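Local coordinates for protein PpBBE-like 1 D396N (Physcomitrella patens subsp. patens, PDB 6EO5) that is a variant of a flavin-dependent cellobiose oxidase of the berberine bridge enzyme family, with bi-covalently attached FAD, at residues F239-S244 and A287-N292; A256-M259 and S265-E268; S335-G340 and N366-Q371; S344-N349 and R420-G425; A361-N366 and T413-V418. All coordinates share one frame; numbering follows the deposited sequence.

Interaction 1 of 5, residues F239-S244 and A287-N292; sequences FKSFQS and ASAAPN
Ser-241 and Ser-288 meet where one helix passes the C-terminal end of another, and the contact shows how small residues let two backbones draw close. Ser-241 OG lies 3.3 Å from Ser-288 CB, and Ser-241 CB rests 3.6 Å from Ser-288 C, so the serine side chain packs against the last helical residue and the peptide that follows it. Ala-289 N is also near this hydroxyl, but the angle is poor for a hydrogen bond; the true polar partner of Ser-241 OG is the carbonyl O of Phe-285, one turn back in helix 279-288. With OG anti to its own backbone nitrogen (chi1 179°), Ser-241 extends toward this helix end. Ala-289 is the first residue to leave helical geometry, and beyond it Ala-290 N bonds to Asn-238 OD1, a second tie between helix 235-246 and the departing loop. Within helix 235-246, Ser-244 OG bonds to Lys-240 O at 3.0 Å, from above the carbonyl plane. Farther out, Phe-242 and Phe-239 carry this helix onto the antiparallel sheet through Phe-257 and Tyr-365, Lys-240 makes a salt bridge with Asp-345 of helix 345-355, and the loop runs on to the outermost strand 294-300.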
# COMPACT_ATOMS: atom_id res chain seq x y z
N PHE A 239 -3.80 23.86 5.01
CA PHE A 239 -3.00 22.80 5.61
C PHE A 239 -2.90 22.97 7.12
O PHE A 239 -3.02 21.99 7.87
CB PHE A 239 -1.59 22.74 5.00
CG PHE A 239 -0.84 21.52 5.45
CD1 PHE A 239 -1.11 20.29 4.88
CD2 PHE A 239 0.05 21.59 6.51
CE1 PHE A 239 -0.47 19.15 5.31
CE2 PHE A 239 0.70 20.44 6.95
CZ PHE A 239 0.43 19.22 6.35
N LYS A 240 -2.68 24.20 7.60
CA LYS A 240 -2.63 24.43 9.04
C LYS A 240 -3.93 24.02 9.71
O LYS A 240 -3.92 23.39 10.78
CB LYS A 240 -2.32 25.90 9.34
CG LYS A 240 -2.05 26.20 10.80
CD LYS A 240 -1.47 27.61 10.94
CE LYS A 240 -1.40 28.06 12.39
NZ LYS A 240 -0.99 26.90 13.21
N SER A 241 -5.07 24.34 9.09
CA SER A 241 -6.35 23.96 9.66
C SER A 241 -6.52 22.44 9.67
O SER A 241 -7.11 21.89 10.61
CB SER A 241 -7.48 24.61 8.89
OG SER A 241 -8.71 24.20 9.46
N PHE A 242 -6.03 21.76 8.63
CA PHE A 242 -6.04 20.30 8.61
C PHE A 242 -5.26 19.73 9.79
O PHE A 242 -5.74 18.83 10.49
CB PHE A 242 -5.48 19.80 7.28
CG PHE A 242 -5.08 18.35 7.28
CD1 PHE A 242 -6.04 17.34 7.40
CD2 PHE A 242 -3.74 17.99 7.13
CE1 PHE A 242 -5.68 15.99 7.38
CE2 PHE A 242 -3.36 16.65 7.11
CZ PHE A 242 -4.34 15.64 7.24
N GLN A 243 -4.05 20.26 10.04
CA GLN A 243 -3.22 19.80 11.16
C GLN A 243 -3.91 20.01 12.50
O GLN A 243 -3.93 19.10 13.34
CB GLN A 243 -1.88 20.53 11.16
CG GLN A 243 -0.83 19.91 10.28
CD GLN A 243 0.57 20.37 10.65
OE1 GLN A 243 1.55 19.72 10.31
NE2 GLN A 243 0.66 21.51 11.35
N SER A 244 -4.44 21.21 12.73
CA SER A 244 -5.11 21.48 14.00
C SER A 244 -6.30 20.56 14.19
O SER A 244 -6.45 19.94 15.24
CB SER A 244 -5.57 22.93 14.05
OG SER A 244 -4.51 23.79 13.72
N ALA A 287 -13.95 25.93 9.84
CA ALA A 287 -13.87 27.26 10.45
C ALA A 287 -12.50 27.90 10.23
O ALA A 287 -12.41 29.12 10.05
CB ALA A 287 -14.21 27.16 11.94
N SER A 288 -11.43 27.11 10.22
CA SER A 288 -10.11 27.71 10.06
C SER A 288 -9.54 27.60 8.65
O SER A 288 -8.57 28.30 8.34
CB SER A 288 -9.12 27.09 11.04
OG SER A 288 -9.34 27.61 12.33
N ALA A 289 -10.10 26.74 7.80
CA ALA A 289 -9.71 26.75 6.40
C ALA A 289 -10.21 28.03 5.74
O ALA A 289 -10.92 28.83 6.33
CB ALA A 289 -10.25 25.53 5.67
N ALA A 290 -9.82 28.20 4.49
CA ALA A 290 -10.23 29.37 3.75
C ALA A 290 -11.73 29.30 3.44
O ALA A 290 -12.33 28.21 3.43
CB ALA A 290 -9.42 29.50 2.48
N PRO A 291 -12.36 30.44 3.20
CA PRO A 291 -13.78 30.44 2.88
C PRO A 291 -14.07 29.78 1.54
O PRO A 291 -13.19 29.62 0.69
CB PRO A 291 -14.14 31.93 2.84
CG PRO A 291 -12.82 32.62 2.61
CD PRO A 291 -11.84 31.81 3.37
N ASN A 292 -15.32 29.38 1.37
CA ASN A 292 -15.88 28.95 0.09
C ASN A 292 -15.29 27.67 -0.48
O ASN A 292 -15.03 27.62 -1.69
CB ASN A 292 -15.72 30.04 -0.96
CG ASN A 292 -16.56 31.25 -0.66
OD1 ASN A 292 -17.71 31.12 -0.23
ND2 ASN A 292 -15.99 32.44 -0.87

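Interaction 2 of 5, residues A256-M259 and S265-E268; sequences AFYM and SWLE
Two different first torsions bring Tyr-258 and Trp-266 face to face: Tyr-258 holds CG opposite its backbone nitrogen (chi1 172°), whereas the Trp-266 CG sits between nitrogen and carbonyl carbon (chi1 70°), swinging the indole across to the neighbouring strand. The tyrosine ring and the six-membered ring of the indole stack with centroids 3.8 Å apart and planes at 9°, and Tyr-258 CB lies over the face of the five-membered ring, 3.3 Å from its centroid, as a CH-pi contact. Lys-226 adds a cation-pi contact to Trp-266, and Tyr-258 OH bonds to Asp-260 OD2. Beneath the aromatic pair runs a regular antiparallel ladder. Ala-256 N bonds to Glu-268 O at 2.8 Å and Glu-268 N to Ala-256 O at 2.9 Å; Tyr-258 and Trp-266 form the next hydrogen-bonded pair. Trp-266 O accepts from Tyr-258 N at 2.8 Å and also faces the ring of Phe-257, whose CD1 is 3.3 Å away. The Glu-268 carboxylate finds its partner in His-224. This is a beta hairpin in the middle of the seven-stranded sheet, flanked by strands 361-367 and 222-230. Phe-257, Met-259, Ser-265 and Leu-267 point to the face that helix 235-246 packs on, while the stacked rings belong to the other.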
# COMPACT_ATOMS: atom_id res chain seq x y z
N ALA A 256 -7.83 12.26 4.49
CA ALA A 256 -6.56 12.52 3.84
C ALA A 256 -6.62 13.92 3.27
O ALA A 256 -7.66 14.35 2.77
CB ALA A 256 -6.25 11.51 2.74
N PHE A 257 -5.51 14.63 3.34
CA PHE A 257 -5.39 15.95 2.74
C PHE A 257 -4.57 15.86 1.44
O PHE A 257 -3.65 15.04 1.32
CB PHE A 257 -4.75 16.92 3.74
CG PHE A 257 -4.86 18.36 3.35
CD1 PHE A 257 -5.93 19.13 3.79
CD2 PHE A 257 -3.87 18.96 2.57
CE1 PHE A 257 -6.03 20.47 3.44
CE2 PHE A 257 -3.96 20.31 2.23
CZ PHE A 257 -5.04 21.06 2.67
N TYR A 258 -4.92 16.71 0.48
CA TYR A 258 -4.27 16.72 -0.83
C TYR A 258 -3.86 18.14 -1.19
O TYR A 258 -4.46 19.12 -0.73
CB TYR A 258 -5.19 16.12 -1.91
CG TYR A 258 -4.68 16.26 -3.33
CD1 TYR A 258 -4.83 17.46 -4.04
CD2 TYR A 258 -4.07 15.19 -3.99
CE1 TYR A 258 -4.37 17.60 -5.34
CE2 TYR A 258 -3.60 15.33 -5.30
CZ TYR A 258 -3.76 16.54 -5.96
OH TYR A 258 -3.31 16.70 -7.26
N MET A 259 -2.84 18.25 -2.03
CA MET A 259 -2.20 19.52 -2.35
C MET A 259 -1.32 19.27 -3.57
O MET A 259 -0.72 18.20 -3.67
CB MET A 259 -1.39 20.00 -1.15
CG MET A 259 -0.64 21.28 -1.29
SD MET A 259 0.35 21.60 0.19
CE MET A 259 -0.92 21.64 1.45
N SER A 265 -6.08 22.08 -3.51
CA SER A 265 -5.95 21.41 -2.22
C SER A 265 -7.32 20.94 -1.77
O SER A 265 -8.34 21.56 -2.09
CB SER A 265 -5.32 22.31 -1.15
OG SER A 265 -6.16 23.41 -0.85
N TRP A 266 -7.35 19.84 -1.01
CA TRP A 266 -8.64 19.37 -0.51
C TRP A 266 -8.45 18.52 0.74
O TRP A 266 -7.36 18.03 1.03
CB TRP A 266 -9.42 18.58 -1.58
CG TRP A 266 -8.88 17.21 -1.98
CD1 TRP A 266 -8.76 16.09 -1.19
CD2 TRP A 266 -8.47 16.81 -3.31
NE1 TRP A 266 -8.28 15.04 -1.94
CE2 TRP A 266 -8.10 15.45 -3.23
CE3 TRP A 266 -8.39 17.47 -4.54
CZ2 TRP A 266 -7.64 14.75 -4.35
CZ3 TRP A 266 -7.94 16.76 -5.64
CH2 TRP A 266 -7.57 15.42 -5.54
N LEU A 267 -9.54 18.38 1.48
CA LEU A 267 -9.67 17.39 2.54
C LEU A 267 -10.74 16.41 2.09
O LEU A 267 -11.85 16.83 1.76
CB LEU A 267 -10.04 18.03 3.88
CG LEU A 267 -10.31 17.03 5.01
CD1 LEU A 267 -9.07 16.20 5.29
CD2 LEU A 267 -10.78 17.75 6.26
N GLU A 268 -10.40 15.13 2.05
CA GLU A 268 -11.35 14.09 1.70
C GLU A 268 -11.43 13.06 2.83
O GLU A 268 -10.41 12.74 3.44
CB GLU A 268 -10.98 13.41 0.39
CG GLU A 268 -12.02 12.39 -0.05
CD GLU A 268 -11.69 11.71 -1.36
OE1 GLU A 268 -10.55 11.89 -1.86
OE2 GLU A 268 -12.59 11.01 -1.89

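Interaction 3 of 5, residues S335-G340 and N366-Q371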
# COMPACT_ATOMS: atom_id res chain seq x y z
N SER A 335 8.26 9.18 0.70
CA SER A 335 7.30 9.40 1.78
C SER A 335 8.04 9.76 3.07
O SER A 335 9.27 9.63 3.17
CB SER A 335 6.40 8.17 2.00
OG SER A 335 7.06 7.16 2.75
N ILE A 336 7.27 10.21 4.06
CA ILE A 336 7.82 10.58 5.36
C ILE A 336 6.69 10.58 6.37
O ILE A 336 5.52 10.69 6.01
CB ILE A 336 8.52 11.96 5.30
CG1 ILE A 336 9.72 12.01 6.25
CG2 ILE A 336 7.53 13.08 5.56
CD1 ILE A 336 10.58 13.21 6.05
N TYR A 337 7.03 10.45 7.66
CA TYR A 337 6.06 10.54 8.74
C TYR A 337 6.27 11.80 9.57
O TYR A 337 7.42 12.21 9.81
CB TYR A 337 6.13 9.31 9.66
CG TYR A 337 5.36 8.12 9.15
CD1 TYR A 337 3.95 8.07 9.23
CD2 TYR A 337 6.03 7.03 8.57
CE1 TYR A 337 3.23 6.96 8.74
CE2 TYR A 337 5.33 5.93 8.08
CZ TYR A 337 3.94 5.90 8.16
OH TYR A 337 3.29 4.79 7.67
N VAL A 338 5.17 12.42 9.98
CA VAL A 338 5.17 13.62 10.81
C VAL A 338 4.46 13.30 12.11
O VAL A 338 3.38 12.69 12.10
CB VAL A 338 4.48 14.80 10.11
CG1 VAL A 338 4.54 16.04 10.97
CG2 VAL A 338 5.10 15.06 8.74
N ASN A 339 5.07 13.68 13.23
CA ASN A 339 4.51 13.43 14.55
C ASN A 339 3.67 14.62 15.01
O ASN A 339 3.83 15.75 14.53
CB ASN A 339 5.61 13.17 15.57
CG ASN A 339 6.29 11.84 15.37
OD1 ASN A 339 5.76 10.94 14.72
ND2 ASN A 339 7.48 11.71 15.93
N GLY A 340 2.76 14.35 15.95
CA GLY A 340 2.00 15.42 16.58
C GLY A 340 2.94 16.44 17.20
O GLY A 340 3.99 16.08 17.71
N ASN A 366 -2.13 11.11 4.76
CA ASN A 366 -3.05 10.18 5.41
C ASN A 366 -3.03 10.40 6.91
O ASN A 366 -1.96 10.34 7.53
CB ASN A 366 -2.69 8.73 5.10
CG ASN A 366 -2.89 8.38 3.66
OD1 ASN A 366 -3.60 9.08 2.94
ND2 ASN A 366 -2.27 7.29 3.22
N LEU A 367 -4.19 10.62 7.52
CA LEU A 367 -4.25 10.92 8.94
C LEU A 367 -4.15 9.64 9.76
O LEU A 367 -4.88 8.68 9.51
CB LEU A 367 -5.53 11.68 9.26
CG LEU A 367 -5.72 12.03 10.73
CD1 LEU A 367 -4.79 13.17 11.09
CD2 LEU A 367 -7.18 12.37 11.03
N TYR A 368 -3.24 9.63 10.75
CA TYR A 368 -3.13 8.55 11.71
C TYR A 368 -3.71 9.07 13.03
O TYR A 368 -4.94 9.15 13.18
CB TYR A 368 -1.70 8.04 11.84
CG TYR A 368 -1.18 7.20 10.68
CD1 TYR A 368 -1.12 7.72 9.39
CD2 TYR A 368 -0.71 5.91 10.89
CE1 TYR A 368 -0.64 6.96 8.33
CE2 TYR A 368 -0.23 5.14 9.84
CZ TYR A 368 -0.19 5.68 8.56
OH TYR A 368 0.30 4.93 7.52
N GLY A 369 -2.86 9.42 14.00
CA GLY A 369 -3.32 10.10 15.19
C GLY A 369 -3.59 9.17 16.36
O GLY A 369 -3.79 7.96 16.21
N SER A 370 -3.63 9.77 17.55
CA SER A 370 -3.73 9.01 18.79
C SER A 370 -5.08 8.30 18.95
O SER A 370 -5.14 7.26 19.61
CB SER A 370 -3.48 9.94 19.98
OG SER A 370 -4.46 10.96 20.01
N GLN A 371 -6.16 8.83 18.36
CA GLN A 371 -7.46 8.16 18.41
C GLN A 371 -7.56 6.97 17.45
O GLN A 371 -8.49 6.17 17.58
CB GLN A 371 -8.63 9.11 18.08
CG GLN A 371 -8.66 10.47 18.77
CD GLN A 371 -7.60 11.43 18.22
OE1 GLN A 371 -6.94 11.13 17.22
NE2 GLN A 371 -7.43 12.57 18.87
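Tyr-337 and Tyr-368 form a T-shaped (edge-to-face) aromatic pair above the large antiparallel sheet of this VAO-type flavoenzyme, joining strand 331-338 to the loop that follows strand 361-367, across strand 391-398. The backbones stay far apart, the nearest CA atoms, those of Tyr-337 and Asn-366, being 9.7 Å from each other, so the long side chains make the whole contact. As for the aromatic component, the edge of Tyr-337 is directed at a face of Tyr-368 with the planes at 86°; Tyr-337 CE1 stands 3.7 Å from Tyr-368 CZ, off-centre toward the phenol end. The polar component runs between the hydroxyls, where Tyr-337 OH donates to Tyr-368 OH at 3.0 Å. Two contacts thus restrain the same ring, one on its face and one at its tip. Around them, His-386 stacks on Tyr-337 and Trp-156 meets Tyr-368 obliquely, while the side chain of Tyr-368 comes within about 7 Å of the bound FAD. A leucine in place of Tyr-368 would probably leave the Tyr-337 hydroxyl without this acceptor and its edge without an aromatic face. Backbone packing also touches the ring: Asn-366 O lies at the edge of Tyr-368, in its plane, 3.3 Å from CD1.

Interaction 4 of 5, residues S344-N349 and R420-G425; sequences SDAGIN and RTYATG
Tyr-422 lays its ring over the CA of Gly-347, a CH-pi contact in which that carbon sits 3.3 Å from the ring centroid and only 8° off the normal. The absence of a side chain makes this overlap possible, since a CB on Gly-347 would run into Tyr-422 CG. Thr-421 CG2 backs the opposite face of the ring, which is therefore sandwiched between its own neighbour and the first turn of a helix. Ser-344 is the N-cap of that helix: its OG accepts from Gly-347 N at 3.0 Å, and the same oxygen lies 3.6 Å from Tyr-422 CD1. With CG opposite the carbonyl carbon (chi1 -54°), Tyr-422 reaches from its type I turn toward the helix, and Ala-346 CB touches the ring at CE1. A water completes the link, accepting from Ser-344 N at 2.9 Å and donating to Tyr-422 O at 3.0 Å. Such a contact illustrates how a helix start can be seated by an aromatic ring. Helix 345-355 meets helix 235-246 through Ile-348 and Gln-243, whereas the segment 420-425, leaving helix 405-420, is fastened to strand 331-338 by Thr-424 OG1, bonded to Tyr-337 O.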
# COMPACT_ATOMS: atom_id res chain seq x y z
N SER A 344 5.68 22.72 12.28
CA SER A 344 5.68 24.11 12.71
C SER A 344 5.14 24.99 11.59
O SER A 344 5.03 24.53 10.44
CB SER A 344 7.09 24.56 13.10
OG SER A 344 7.97 24.56 11.97
N ASP A 345 4.81 26.24 11.89
CA ASP A 345 4.37 27.13 10.82
C ASP A 345 5.50 27.35 9.81
O ASP A 345 5.26 27.41 8.60
CB ASP A 345 3.87 28.46 11.37
CG ASP A 345 2.50 28.33 12.06
OD1 ASP A 345 1.83 27.27 11.96
OD2 ASP A 345 2.07 29.33 12.69
N ALA A 346 6.73 27.45 10.30
CA ALA A 346 7.87 27.59 9.41
C ALA A 346 8.01 26.38 8.50
O ALA A 346 8.30 26.52 7.31
CB ALA A 346 9.15 27.80 10.23
N GLY A 347 7.80 25.18 9.05
CA GLY A 347 7.83 23.97 8.24
C GLY A 347 6.75 23.94 7.17
O GLY A 347 7.00 23.49 6.05
N ILE A 348 5.54 24.41 7.49
CA ILE A 348 4.47 24.40 6.49
C ILE A 348 4.83 25.30 5.31
O ILE A 348 4.62 24.93 4.15
CB ILE A 348 3.12 24.79 7.13
CG1 ILE A 348 2.72 23.77 8.20
CG2 ILE A 348 2.04 24.87 6.07
CD1 ILE A 348 1.47 24.13 8.93
N ASN A 349 5.39 26.48 5.58
CA ASN A 349 5.81 27.37 4.49
C ASN A 349 6.97 26.78 3.70
O ASN A 349 7.01 26.91 2.47
CB ASN A 349 6.20 28.74 5.02
CG ASN A 349 5.01 29.54 5.44
OD1 ASN A 349 4.20 29.96 4.61
ND2 ASN A 349 4.90 29.77 6.74
N ARG A 420 12.09 16.99 5.74
CA ARG A 420 12.83 16.20 6.72
C ARG A 420 13.30 17.04 7.91
O ARG A 420 13.31 16.57 9.05
CB ARG A 420 14.04 15.54 6.05
CG ARG A 420 15.01 14.88 7.02
CD ARG A 420 14.34 13.70 7.65
NE ARG A 420 15.19 12.98 8.59
CZ ARG A 420 15.15 13.13 9.91
NH1 ARG A 420 14.32 14.01 10.46
NH2 ARG A 420 15.94 12.40 10.68
N THR A 421 13.68 18.30 7.65
CA THR A 421 14.09 19.22 8.70
C THR A 421 13.02 19.39 9.77
O THR A 421 13.34 19.62 10.94
CB THR A 421 14.44 20.58 8.07
OG1 THR A 421 15.64 20.45 7.29
CG2 THR A 421 14.63 21.65 9.13
N TYR A 422 11.74 19.27 9.40
CA TYR A 422 10.65 19.56 10.32
C TYR A 422 9.89 18.32 10.76
O TYR A 422 8.93 18.45 11.53
CB TYR A 422 9.68 20.57 9.70
CG TYR A 422 10.35 21.84 9.21
CD1 TYR A 422 10.58 22.90 10.08
CD2 TYR A 422 10.77 21.96 7.89
CE1 TYR A 422 11.20 24.06 9.63
CE2 TYR A 422 11.38 23.11 7.44
CZ TYR A 422 11.59 24.16 8.31
OH TYR A 422 12.21 25.30 7.86
N ALA A 423 10.29 17.13 10.33
CA ALA A 423 9.50 15.92 10.56
C ALA A 423 10.42 14.85 11.14
O ALA A 423 11.46 15.13 11.75
CB ALA A 423 8.81 15.48 9.26
N THR A 424 10.04 13.59 10.98
CA THR A 424 10.85 12.46 11.40
C THR A 424 11.65 11.94 10.20
O THR A 424 11.49 12.40 9.06
CB THR A 424 9.99 11.31 11.96
OG1 THR A 424 9.40 10.59 10.87
CG2 THR A 424 8.88 11.83 12.87
N GLY A 425 12.48 10.93 10.46
CA GLY A 425 13.14 10.18 9.42
C GLY A 425 12.47 8.88 9.04
O GLY A 425 13.07 8.09 8.29
O HOH W 1 7.94 20.99 12.85

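Interaction 5 of 5, residues A361-N366 and T413-V418; sequences AYFIYN and TRYWKV
Tyr-415 reaches from its helix to the sheet, meeting Phe-363 along almost the whole length of its ring. CB is directed toward the strand, and with CG anti to the backbone nitrogen (chi1 176°) the ring projects straight from helix 405-420. From there CG stands 3.8 Å from Phe-363 CE2, and CD1 and CD2 flank that same carbon on either side. CE1 and CE2 come closer still, and CZ is 3.4 Å from Phe-363 CE2, which therefore lies over the centre of the tyrosine face. At the tip, Tyr-415 OH is 3.4 Å from Phe-363 CD2. The two side chains come from opposite sides and overlap with their planes inclined at 33° and centroids 4.3 Å apart. The same hydroxyl has a polar environment as well. A water lies 2.6 Å from Tyr-415 OH, near the ring plane, and 3.2 Å from Tyr-365 OH, linking the two phenols across the interface. A valine in place of Tyr-415 would probably leave Phe-363 CE2 without the ring face it rests on, and the water without one of its two tyrosine mates. Met-351 touches both tyrosines, Met-395 lies against Tyr-415, and Phe-239 meets the ring of Tyr-365. The arrangement is that of a helical layer packed on an antiparallel sheet, here joining helix 405-420 to strand 361-367 in the large sheet of a VAO-type flavoenzyme.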
# COMPACT_ATOMS: atom_id res chain seq x y z
N ALA A 361 3.34 17.17 -10.07
CA ALA A 361 3.52 16.38 -8.86
C ALA A 361 2.26 16.47 -8.00
O ALA A 361 1.37 17.30 -8.25
CB ALA A 361 4.73 16.88 -8.05
N TYR A 362 2.16 15.61 -6.99
CA TYR A 362 1.08 15.73 -6.01
C TYR A 362 1.53 15.20 -4.65
O TYR A 362 2.56 14.52 -4.53
CB TYR A 362 -0.19 15.04 -6.50
CG TYR A 362 -0.08 13.56 -6.75
CD1 TYR A 362 -0.35 12.65 -5.75
CD2 TYR A 362 0.26 13.08 -8.00
CE1 TYR A 362 -0.25 11.29 -5.99
CE2 TYR A 362 0.35 11.72 -8.25
CZ TYR A 362 0.10 10.83 -7.24
OH TYR A 362 0.18 9.46 -7.48
N PHE A 363 0.75 15.54 -3.62
CA PHE A 363 1.11 15.32 -2.22
C PHE A 363 -0.13 15.00 -1.40
O PHE A 363 -1.09 15.79 -1.39
CB PHE A 363 1.83 16.56 -1.67
CG PHE A 363 3.02 16.97 -2.49
CD1 PHE A 363 2.87 17.77 -3.62
CD2 PHE A 363 4.29 16.50 -2.17
CE1 PHE A 363 3.97 18.11 -4.41
CE2 PHE A 363 5.39 16.86 -2.95
CZ PHE A 363 5.22 17.67 -4.07
N ILE A 364 -0.12 13.85 -0.71
CA ILE A 364 -1.29 13.31 -0.03
C ILE A 364 -0.89 12.96 1.41
O ILE A 364 0.14 12.33 1.63
CB ILE A 364 -1.84 12.07 -0.76
CG1 ILE A 364 -2.22 12.41 -2.20
CG2 ILE A 364 -3.03 11.43 -0.02
CD1 ILE A 364 -2.70 11.22 -2.97
N TYR A 365 -1.74 13.34 2.37
CA TYR A 365 -1.43 13.24 3.80
C TYR A 365 -2.48 12.36 4.46
O TYR A 365 -3.60 12.81 4.69
CB TYR A 365 -1.39 14.62 4.45
CG TYR A 365 -0.50 15.64 3.76
CD1 TYR A 365 -0.87 16.22 2.55
CD2 TYR A 365 0.71 16.04 4.33
CE1 TYR A 365 -0.06 17.15 1.92
CE2 TYR A 365 1.52 16.98 3.70
CZ TYR A 365 1.14 17.53 2.50
OH TYR A 365 1.93 18.47 1.87
N ASN A 366 -2.13 11.11 4.76
CA ASN A 366 -3.05 10.18 5.41
C ASN A 366 -3.03 10.40 6.91
O ASN A 366 -1.96 10.34 7.53
CB ASN A 366 -2.69 8.73 5.10
CG ASN A 366 -2.89 8.38 3.66
OD1 ASN A 366 -3.60 9.08 2.94
ND2 ASN A 366 -2.27 7.29 3.22
N THR A 413 13.18 14.92 -4.48
CA THR A 413 14.17 14.62 -3.45
C THR A 413 14.56 15.87 -2.66
O THR A 413 14.75 15.80 -1.44
CB THR A 413 15.40 13.97 -4.09
OG1 THR A 413 15.00 12.71 -4.64
CG2 THR A 413 16.50 13.76 -3.06
N ARG A 414 14.69 17.01 -3.34
CA ARG A 414 14.81 18.28 -2.64
C ARG A 414 13.64 18.47 -1.67
O ARG A 414 13.84 18.86 -0.51
CB ARG A 414 14.84 19.44 -3.63
CG ARG A 414 16.13 19.66 -4.34
CD ARG A 414 16.00 20.90 -5.19
NE ARG A 414 15.26 20.69 -6.44
CZ ARG A 414 15.83 20.58 -7.64
NH1 ARG A 414 17.17 20.68 -7.75
NH2 ARG A 414 15.08 20.39 -8.73
N TYR A 415 12.42 18.22 -2.15
CA TYR A 415 11.23 18.39 -1.33
C TYR A 415 11.31 17.53 -0.08
O TYR A 415 11.04 18.00 1.03
CB TYR A 415 9.99 18.06 -2.15
CG TYR A 415 8.67 18.11 -1.38
CD1 TYR A 415 8.26 17.04 -0.59
CD2 TYR A 415 7.84 19.21 -1.47
CE1 TYR A 415 7.05 17.08 0.11
CE2 TYR A 415 6.64 19.26 -0.78
CZ TYR A 415 6.25 18.20 0.00
OH TYR A 415 5.06 18.26 0.67
N TRP A 416 11.66 16.25 -0.25
CA TRP A 416 11.78 15.36 0.90
C TRP A 416 12.79 15.90 1.91
O TRP A 416 12.57 15.80 3.12
CB TRP A 416 12.18 13.95 0.46
CG TRP A 416 12.12 12.94 1.57
CD1 TRP A 416 11.09 12.09 1.84
CD2 TRP A 416 13.14 12.68 2.56
NE1 TRP A 416 11.39 11.32 2.94
CE2 TRP A 416 12.64 11.66 3.40
CE3 TRP A 416 14.41 13.20 2.82
CZ2 TRP A 416 13.37 11.15 4.48
CZ3 TRP A 416 15.14 12.70 3.89
CH2 TRP A 416 14.61 11.69 4.71
N LYS A 417 13.89 16.48 1.43
CA LYS A 417 14.91 16.97 2.35
C LYS A 417 14.45 18.23 3.08
O LYS A 417 14.83 18.45 4.24
CB LYS A 417 16.22 17.22 1.61
CG LYS A 417 16.93 15.93 1.22
CD LYS A 417 18.23 16.21 0.51
CE LYS A 417 18.83 14.94 -0.05
NZ LYS A 417 20.12 15.21 -0.75
N VAL A 418 13.64 19.08 2.43
CA VAL A 418 13.06 20.24 3.11
C VAL A 418 12.15 19.78 4.24
O VAL A 418 12.30 20.21 5.39
CB VAL A 418 12.31 21.14 2.12
CG1 VAL A 418 11.56 22.23 2.86
CG2 VAL A 418 13.28 21.75 1.11
O HOH W 2 3.60 20.23 -0.24

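How the interactions relate
Read from the N terminus, interaction 1 opens at helix 235-246 and closes on the segment 287-292; the hairpin of interaction 2 forms entirely within that loop. Next come three intertwined closures. Interaction 3 starts on strand 331-338, interaction 4 on the beginning of helix 345-355 and interaction 5 on strand 361-367, before interaction 3 closes at 366-371. It thereby crosses both others. Interaction 5 then closes on helix 405-420, and interaction 4, which encloses it, closes last at 420-425. Interactions 3 and 5 share Asn-366. The hairpin of interaction 2 adjoins strand 361-367 by a backbone bond, so together the contacts tie the one antiparallel sheet to its helices.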